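Local coordinates for protein ATP-dependent RNA helicase HrpB (PDB 6EUD) that hydrolyses ATP to ADP and phosphate as a DExH-box RNA helicase of the DEAH/RHA group that binds single-stranded RNA, at residues H196-D201 against I228-E233; A274-E279 against A294-A299. All coordinates share one frame; numbering follows the deposited sequence.

Interaction 1 of 2, residues H196-D201 against I228-E233; sequences HQRFDD and IQRVQE
Asp200 and Val231 bring the backbones of two helices together in the second RecA-like domain, with their CA atoms 4.7 Å apart. Residues 196-201 run through a loop into the first turn of helix 199-213, Arg198 taking the N-cap position, while residues 228-233 form the middle of helix 225-236. The chain between them passes through strand 217-221, so the two helices are joined by a helix-strand-helix passage of the RecA-like α/β fold.

CG2 of Val231, beside its own backbone N and anti to the carbonyl carbon, rests on the Asp200 backbone, 3.7 Å from CA. Val231 also touches Leu222, Val203 and Leu273 of strand 269-274, which places this part of the contact on the buried side of the helix pair.

Toward the exposed arginines, the Asp200 side chain crosses that of Arg230 at about a right angle. Its carboxylate meets the aliphatic part of the arginine, OD2 lying 3.6 Å from Arg230 CB. A bend at chi3 (-69°) accompanies this packing and leaves Arg230 NE 4.7 Å from Asp200 OD2, the two charged planes turned 51° from each other. Asp200 is paired instead at the helix start, by a salt bridge from Arg198 NH1 to Asp200 OD2 (2.7 Å) whose hydrogen bond is weak, the N-H...O angle being 115°. That pairing may temper the nearness of the two arginines, Arg198 NH2 and Arg230 NE being 5.1 Å apart.

Water joins the helices where direct polar bonds do not. One molecule bridges weakly from Asp200 N to Arg230 NE, in the guanidinium plane; another donates to both Asp200 OD2, at 3.1 Å, and the backbone O of Arg230, at 3.0 Å.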
ATOM      1  N   HIS A 196      17.779 -19.701 -20.431  1.00 29.13           N
ATOM      2  CA  HIS A 196      18.550 -19.303 -21.611  1.00 33.45           C
ATOM      3  C   HIS A 196      17.698 -19.032 -22.877  1.00 32.69           C
ATOM      4  O   HIS A 196      18.233 -18.917 -23.978  1.00 37.37           O
ATOM      5  CB  HIS A 196      19.586 -20.376 -21.926  1.00 34.48           C
ATOM      6  CG  HIS A 196      18.997 -21.738 -22.047  1.00 38.91           C
ATOM      7  ND1 HIS A 196      18.243 -22.132 -23.136  1.00 40.98           N
ATOM      8  CD2 HIS A 196      19.016 -22.800 -21.200  1.00 37.58           C
ATOM      9  CE1 HIS A 196      17.844 -23.376 -22.968  1.00 38.92           C
ATOM     10  NE2 HIS A 196      18.296 -23.806 -21.803  1.00 40.31           N
ATOM     11  N   GLN A 197      16.381 -18.957 -22.719  1.00 28.03           N
ATOM     12  CA  GLN A 197      15.472 -18.625 -23.814  0.54 28.71           C
ATOM     13  C   GLN A 197      14.682 -17.363 -23.475  1.00 28.65           C
ATOM     14  O   GLN A 197      14.342 -17.143 -22.310  1.00 25.54           O
ATOM     15  CB  GLN A 197      14.497 -19.781 -24.098  0.54 31.58           C
ATOM     16  CG  GLN A 197      15.108 -20.991 -24.794  0.54 37.46           C
ATOM     17  CD  GLN A 197      14.071 -22.047 -25.166  0.54 46.15           C
ATOM     18  OE1 GLN A 197      12.881 -21.878 -24.922  0.54 47.51           O
ATOM     19  NE2 GLN A 197      14.527 -23.148 -25.753  0.54 52.59           N
ATOM     20  N   ARG A 198      14.381 -16.547 -24.487  1.00 30.47           N
ATOM     21  CA  ARG A 198      13.474 -15.416 -24.303  1.00 34.08           C
ATOM     22  C   ARG A 198      12.098 -15.919 -23.870  1.00 33.82           C
ATOM     23  O   ARG A 198      11.746 -17.065 -24.135  1.00 35.39           O
ATOM     24  CB  ARG A 198      13.341 -14.598 -25.587  1.00 39.36           C
ATOM     25  CG  ARG A 198      14.668 -14.203 -26.198  1.00 45.55           C
ATOM     26  CD  ARG A 198      14.470 -13.425 -27.483  1.00 46.46           C
ATOM     27  NE  ARG A 198      13.816 -12.157 -27.214  1.00 48.97           N
ATOM     28  CZ  ARG A 198      12.755 -11.719 -27.871  1.00 53.94           C
ATOM     29  NH1 ARG A 198      12.265 -12.458 -28.855  1.00 64.36           N
ATOM     30  NH2 ARG A 198      12.197 -10.547 -27.564  1.00 45.79           N
ATOM     31  N   PHE A 199      11.314 -15.066 -23.211  1.00 31.10           N
ATOM     32  CA  PHE A 199       9.959 -15.451 -22.836  1.00 27.29           C
ATOM     33  C   PHE A 199       9.121 -15.835 -24.075  1.00 32.06           C
ATOM     34  O   PHE A 199       8.542 -16.923 -24.114  1.00 35.24           O
ATOM     35  CB  PHE A 199       9.281 -14.321 -22.039  1.00 23.39           C
ATOM     36  CG  PHE A 199       7.856 -14.616 -21.635  1.00 27.84           C
ATOM     37  CD1 PHE A 199       7.579 -15.440 -20.540  1.00 26.65           C
ATOM     38  CD2 PHE A 199       6.787 -14.063 -22.344  1.00 27.23           C
ATOM     39  CE1 PHE A 199       6.266 -15.711 -20.158  1.00 24.67           C
ATOM     40  CE2 PHE A 199       5.464 -14.322 -21.964  1.00 26.06           C
ATOM     41  CZ  PHE A 199       5.207 -15.147 -20.863  1.00 27.16           C
ATOM     42  N   ASP A 200       9.084 -14.970 -25.093  1.00 29.73           N
ATOM     43  CA  ASP A 200       8.194 -15.192 -26.233  1.00 30.76           C
ATOM     44  C   ASP A 200       8.573 -16.449 -27.037  1.00 32.61           C
ATOM     45  O   ASP A 200       7.685 -17.192 -27.470  1.00 39.89           O
ATOM     46  CB  ASP A 200       8.144 -13.957 -27.163  1.00 35.60           C
ATOM     47  CG  ASP A 200       9.512 -13.565 -27.733  1.00 43.93           C
ATOM     48  OD1 ASP A 200      10.522 -14.267 -27.500  1.00 47.68           O
ATOM     49  OD2 ASP A 200       9.572 -12.548 -28.454  1.00 46.07           O
ATOM     50  N   ASP A 201       9.867 -16.703 -27.225  1.00 27.39           N
ATOM     51  CA  ASP A 201      10.312 -17.946 -27.864  1.00 33.12           C
ATOM     52  C   ASP A 201       9.924 -19.173 -27.047  1.00 34.80           C
ATOM     53  O   ASP A 201       9.447 -20.174 -27.583  1.00 41.15           O
ATOM     54  CB  ASP A 201      11.826 -17.958 -28.057  1.00 44.20           C
ATOM     55  CG  ASP A 201      12.287 -17.020 -29.158  1.00 55.49           C
ATOM     56  OD1 ASP A 201      11.487 -16.736 -30.075  1.00 60.98           O
ATOM     57  OD2 ASP A 201      13.453 -16.568 -29.105  1.00 59.92           O
ATOM     58  N   ILE A 228       1.384 -10.779 -26.137  1.00 29.25           N
ATOM     59  CA  ILE A 228       0.519 -11.366 -27.151  1.00 28.77           C
ATOM     60  C   ILE A 228       1.084 -11.186 -28.566  1.00 35.44           C
ATOM     61  O   ILE A 228       1.106 -12.133 -29.357  1.00 41.28           O
ATOM     62  CB  ILE A 228      -0.889 -10.765 -27.098  1.00 31.04           C
ATOM     63  CG1 ILE A 228      -1.569 -11.171 -25.791  1.00 32.05           C
ATOM     64  CG2 ILE A 228      -1.714 -11.207 -28.324  1.00 28.94           C
ATOM     65  CD1 ILE A 228      -2.997 -10.706 -25.668  1.00 32.71           C
ATOM     66  N   GLN A 229       1.551  -9.981 -28.888  1.00 36.47           N
ATOM     67  CA  GLN A 229       2.068  -9.710 -30.230  1.00 33.48           C
ATOM     68  C   GLN A 229       3.346 -10.494 -30.502  1.00 33.47           C
ATOM     69  O   GLN A 229       3.495 -11.131 -31.558  1.00 38.41           O
ATOM     70  CB  GLN A 229       2.325  -8.220 -30.409  1.00 38.45           C
ATOM     71  CG  GLN A 229       1.110  -7.361 -30.219  1.00 52.55           C
ATOM     72  CD  GLN A 229       1.408  -5.889 -30.422  1.00 64.75           C
ATOM     73  OE1 GLN A 229       2.560  -5.503 -30.612  1.00 70.89           O
ATOM     74  NE2 GLN A 229       0.366  -5.061 -30.395  1.00 69.73           N
ATOM     75  N   ARG A 230       4.268 -10.468 -29.544  1.00 30.22           N
ATOM     76  CA  ARG A 230       5.562 -11.116 -29.741  1.00 31.09           C
ATOM     77  C   ARG A 230       5.461 -12.641 -29.817  1.00 33.01           C
ATOM     78  O   ARG A 230       6.146 -13.259 -30.649  1.00 34.04           O
ATOM     79  CB  ARG A 230       6.544 -10.691 -28.641  1.00 27.42           C
ATOM     80  CG  ARG A 230       7.062  -9.269 -28.844  1.00 31.54           C
ATOM     81  CD  ARG A 230       8.121  -8.879 -27.830  1.00 33.22           C
ATOM     82  NE  ARG A 230       7.551  -8.746 -26.495  1.00 34.84           N
ATOM     83  CZ  ARG A 230       6.936  -7.658 -26.052  1.00 40.28           C
ATOM     84  NH1 ARG A 230       6.791  -6.604 -26.840  1.00 40.92           N
ATOM     85  NH2 ARG A 230       6.461  -7.629 -24.817  1.00 43.25           N
ATOM     86  N   VAL A 231       4.623 -13.244 -28.967  1.00 31.04           N
ATOM     87  CA  VAL A 231       4.469 -14.686 -28.991  1.00 30.88           C
ATOM     88  C   VAL A 231       3.779 -15.074 -30.293  1.00 34.13           C
ATOM     89  O   VAL A 231       4.099 -16.105 -30.904  1.00 32.31           O
ATOM     90  CB  VAL A 231       3.661 -15.216 -27.785  1.00 30.52           C
ATOM     91  CG1 VAL A 231       3.214 -16.651 -28.031  1.00 25.77           C
ATOM     92  CG2 VAL A 231       4.464 -15.097 -26.502  1.00 23.26           C
ATOM     93  N   GLN A 232       2.849 -14.230 -30.726  1.00 36.63           N
ATOM     94  CA  GLN A 232       2.130 -14.480 -31.963  1.00 43.18           C
ATOM     95  C   GLN A 232       3.100 -14.599 -33.143  1.00 45.71           C
ATOM     96  O   GLN A 232       3.001 -15.531 -33.949  1.00 42.59           O
ATOM     97  CB  GLN A 232       1.098 -13.377 -32.231  1.00 44.25           C
ATOM     98  CG  GLN A 232       0.281 -13.635 -33.495  1.00 50.83           C
ATOM     99  CD  GLN A 232      -0.879 -12.676 -33.649  1.00 52.21           C
ATOM    100  OE1 GLN A 232      -1.003 -11.719 -32.893  1.00 54.19           O
ATOM    101  NE2 GLN A 232      -1.735 -12.927 -34.628  1.00 50.61           N
ATOM    102  N   GLU A 233       4.039 -13.661 -33.230  1.00 48.08           N
ATOM    103  CA  GLU A 233       5.047 -13.701 -34.277  1.00 54.80           C
ATOM    104  C   GLU A 233       5.907 -14.966 -34.180  1.00 47.78           C
ATOM    105  O   GLU A 233       6.188 -15.596 -35.200  1.00 48.29           O
ATOM    106  CB  GLU A 233       5.927 -12.453 -34.219  1.00 70.88           C
ATOM    107  CG  GLU A 233       7.090 -12.494 -35.181  1.00 89.95           C
ATOM    108  CD  GLU A 233       7.699 -11.130 -35.401  1.00108.13           C
ATOM    109  OE1 GLU A 233       7.167 -10.151 -34.835  1.00118.30           O
ATOM    110  OE2 GLU A 233       8.704 -11.035 -36.141  1.00117.97           O
TER
HETATM  111  O   HOH W   1       8.652 -11.842 -31.361  1.00 47.37           O
HETATM  112  O   HOH W   2       8.986 -11.596 -25.413  1.00 54.37           O

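Interaction 2 of 2, residues A274-E279 against A294-A299; sequences ATNIAE and AQERVA
With CG set between its backbone N and carbonyl carbon (chi1 57°), the Asn276 side chain reaches Glu296, whose chain is extended beyond CG (chi2 169°) and whose end comes near. The contact lies in the second RecA-like domain, between the turn of helicase motif V (ATNIAE) that follows strand 269-274 and the long strand 287-302, which pairs antiparallel with strand 307-314. In the turn, Glu279 N donates a hydrogen bond to Asn276 O, so the two side chains that face Glu296 spring from the ends of one tight backbone turn.

The amide nitrogen does the touching. ND2 of Asn276 sits 3.5 Å from Glu296 CG and 3.6 Å from Glu296 OE2, and the side chains cross at about a right angle with their amide and carboxylate planes 72° apart.

The Glu279 carboxylate also lies near that of Glu296, a pairing of like charges. Arg323 of motif VI, in helix 317-325, forms a salt bridge with OE1 of Glu279 and touches Asn276 and Glu296, so it probably eases the repulsion. Both motifs probably serve ATP hydrolysis, as in related helicases. Across the acidic pair, Glu279 OE1 and Glu296 OE2 are 4.3 Å apart.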
ATOM      1  N   ALA A 274      -4.615 -14.460 -25.176  1.00 35.62           N
ATOM      2  CA  ALA A 274      -5.426 -13.534 -24.402  1.00 34.49           C
ATOM      3  C   ALA A 274      -4.744 -13.126 -23.111  1.00 35.90           C
ATOM      4  O   ALA A 274      -3.818 -13.805 -22.641  1.00 39.29           O
ATOM      5  CB  ALA A 274      -6.796 -14.159 -24.099  1.00 31.57           C
ATOM      6  N   THR A 275      -5.207 -12.011 -22.550  1.00 35.46           N
ATOM      7  CA  THR A 275      -4.879 -11.614 -21.183  1.00 36.64           C
ATOM      8  C   THR A 275      -5.880 -12.259 -20.236  1.00 41.50           C
ATOM      9  O   THR A 275      -6.817 -12.917 -20.698  1.00 38.79           O
ATOM     10  CB  THR A 275      -4.939 -10.105 -21.012  1.00 37.96           C
ATOM     11  OG1 THR A 275      -6.278  -9.677 -21.282  1.00 45.35           O
ATOM     12  CG2 THR A 275      -3.992  -9.422 -21.979  1.00 37.53           C
ATOM     13  N   ASN A 276      -5.741 -12.035 -18.926  1.00 47.22           N
ATOM     14  CA  ASN A 276      -6.633 -12.717 -17.976  1.00 50.32           C
ATOM     15  C   ASN A 276      -8.099 -12.259 -18.012  1.00 53.01           C
ATOM     16  O   ASN A 276      -8.911 -12.700 -17.203  1.00 50.66           O
ATOM     17  CB  ASN A 276      -6.093 -12.613 -16.543  1.00 48.62           C
ATOM     18  CG  ASN A 276      -5.883 -11.195 -16.087  1.00 51.63           C
ATOM     19  OD1 ASN A 276      -6.233 -10.232 -16.778  1.00 52.99           O
ATOM     20  ND2 ASN A 276      -5.291 -11.056 -14.906  1.00 51.26           N
ATOM     21  N   ILE A 277      -8.457 -11.419 -18.972  1.00 59.35           N
ATOM     22  CA  ILE A 277      -9.869 -11.146 -19.198  1.00 65.69           C
ATOM     23  C   ILE A 277     -10.585 -12.423 -19.657  1.00 68.31           C
ATOM     24  O   ILE A 277     -11.808 -12.528 -19.561  1.00 73.74           O
ATOM     25  CB  ILE A 277     -10.079 -10.044 -20.238  1.00 69.76           C
ATOM     26  CG1 ILE A 277      -9.817 -10.581 -21.644  1.00 68.77           C
ATOM     27  CG2 ILE A 277      -9.163  -8.871 -19.934  1.00 74.40           C
ATOM     28  CD1 ILE A 277     -10.355  -9.697 -22.731  1.00 70.81           C
ATOM     29  N   ALA A 278      -9.822 -13.396 -20.152  1.00 59.21           N
ATOM     30  CA  ALA A 278     -10.408 -14.659 -20.582  1.00 56.96           C
ATOM     31  C   ALA A 278     -10.550 -15.629 -19.405  1.00 53.28           C
ATOM     32  O   ALA A 278     -11.137 -16.704 -19.534  1.00 52.89           O
ATOM     33  CB  ALA A 278      -9.577 -15.278 -21.693  1.00 53.67           C
ATOM     34  N   GLU A 279     -10.027 -15.230 -18.252  1.00 50.63           N
ATOM     35  CA  GLU A 279      -9.990 -16.100 -17.086  1.00 52.99           C
ATOM     36  C   GLU A 279     -11.376 -16.329 -16.479  1.00 58.82           C
ATOM     37  O   GLU A 279     -11.694 -17.442 -16.060  1.00 62.52           O
ATOM     38  CB  GLU A 279      -9.039 -15.523 -16.031  1.00 53.24           C
ATOM     39  CG  GLU A 279      -8.728 -16.466 -14.872  1.00 57.26           C
ATOM     40  CD  GLU A 279      -7.853 -15.823 -13.801  1.00 57.51           C
ATOM     41  OE1 GLU A 279      -6.708 -15.413 -14.119  1.00 55.58           O
ATOM     42  OE2 GLU A 279      -8.320 -15.735 -12.639  1.00 59.62           O
ATOM     43  N   ALA A 294       1.353 -18.316 -16.373  1.00 34.86           N
ATOM     44  CA  ALA A 294       1.303 -18.118 -14.913  1.00 36.58           C
ATOM     45  C   ALA A 294       1.857 -16.779 -14.440  1.00 40.96           C
ATOM     46  O   ALA A 294       2.272 -16.665 -13.287  1.00 43.28           O
ATOM     47  CB  ALA A 294       2.023 -19.255 -14.191  1.00 29.85           C
ATOM     48  N   GLN A 295       1.839 -15.771 -15.311  1.00 42.90           N
ATOM     49  CA  GLN A 295       2.334 -14.438 -14.965  1.00 45.59           C
ATOM     50  C   GLN A 295       1.335 -13.340 -15.279  1.00 49.97           C
ATOM     51  O   GLN A 295       0.885 -13.214 -16.408  1.00 54.36           O
ATOM     52  CB  GLN A 295       3.657 -14.175 -15.667  1.00 45.80           C
ATOM     53  CG  GLN A 295       4.756 -14.953 -14.994  1.00 56.04           C
ATOM     54  CD  GLN A 295       6.093 -14.777 -15.628  1.00 61.67           C
ATOM     55  OE1 GLN A 295       6.237 -14.042 -16.609  1.00 62.76           O
ATOM     56  NE2 GLN A 295       7.098 -15.457 -15.073  1.00 62.64           N
ATOM     57  N   GLU A 296       0.986 -12.575 -14.247  1.00 49.21           N
ATOM     58  CA  GLU A 296       0.034 -11.473 -14.323  1.00 46.98           C
ATOM     59  C   GLU A 296       0.763 -10.140 -14.417  1.00 44.69           C
ATOM     60  O   GLU A 296       1.915 -10.010 -13.988  1.00 41.37           O
ATOM     61  CB  GLU A 296      -0.867 -11.451 -13.082  1.00 53.69           C
ATOM     62  CG  GLU A 296      -2.282 -11.977 -13.265  1.00 65.62           C
ATOM     63  CD  GLU A 296      -2.998 -12.173 -11.933  1.00 74.45           C
ATOM     64  OE1 GLU A 296      -2.395 -11.846 -10.885  1.00 73.70           O
ATOM     65  OE2 GLU A 296      -4.150 -12.673 -11.930  1.00 83.80           O
ATOM     66  N   ARG A 297       0.069  -9.130 -14.932  1.00 42.61           N
ATOM     67  CA  ARG A 297       0.556  -7.764 -14.835  1.00 40.66           C
ATOM     68  C   ARG A 297      -0.376  -6.944 -13.935  1.00 43.92           C
ATOM     69  O   ARG A 297      -1.536  -6.717 -14.288  1.00 49.21           O
ATOM     70  CB  ARG A 297       0.667  -7.145 -16.226  1.00 41.32           C
ATOM     71  CG  ARG A 297       1.112  -5.706 -16.245  1.00 44.04           C
ATOM     72  CD  ARG A 297       1.800  -5.387 -17.572  1.00 48.05           C
ATOM     73  NE  ARG A 297       3.035  -6.164 -17.732  1.00 45.11           N
ATOM     74  CZ  ARG A 297       3.366  -6.827 -18.837  1.00 39.38           C
ATOM     75  NH1 ARG A 297       2.557  -6.809 -19.889  1.00 31.78           N
ATOM     76  NH2 ARG A 297       4.508  -7.509 -18.889  1.00 40.05           N
ATOM     77  N   VAL A 298       0.122  -6.506 -12.777  1.00 42.47           N
ATOM     78  CA  VAL A 298      -0.707  -5.733 -11.844  1.00 46.77           C
ATOM     79  C   VAL A 298      -0.118  -4.373 -11.464  1.00 45.75           C
ATOM     80  O   VAL A 298       1.102  -4.178 -11.455  1.00 42.43           O
ATOM     81  CB  VAL A 298      -0.985  -6.520 -10.519  1.00 41.88           C
ATOM     82  CG1 VAL A 298      -1.890  -7.705 -10.781  1.00 43.46           C
ATOM     83  CG2 VAL A 298       0.314  -6.970  -9.863  1.00 38.78           C
ATOM     84  N   ALA A 299      -1.018  -3.444 -11.146  1.00 45.11           N
ATOM     85  CA  ALA A 299      -0.677  -2.119 -10.629  1.00 40.15           C
ATOM     86  C   ALA A 299      -0.190  -2.217  -9.198  1.00 45.11           C
ATOM     87  O   ALA A 299      -0.836  -2.836  -8.364  1.00 52.30           O
ATOM     88  CB  ALA A 299      -1.875  -1.199 -10.711  1.00 36.32           C
TER

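How the interactions relate
Interactions 1 and 2 lie in series along the chain within the helicase C-terminal region, their centres about 16 Å apart. They touch directly at the end of strand 269-274, where Ile228 CD1 lies 3.9 Å from Ala274 C. The same methyl, Ile228 CD1, is 4.0 Å from Thr275 CG2, in the turn of interaction 2. A further touch joins the other two segments, Phe199 CE1 lying 3.9 Å from Gln295 OE1. Their surroundings differ. Interaction 1 is packing between helices away from the predicted ATP site and the DEFH box, whereas interaction 2 approaches the predicted ATP site, the side chain of Glu279 being about 9 Å from that of Thr32.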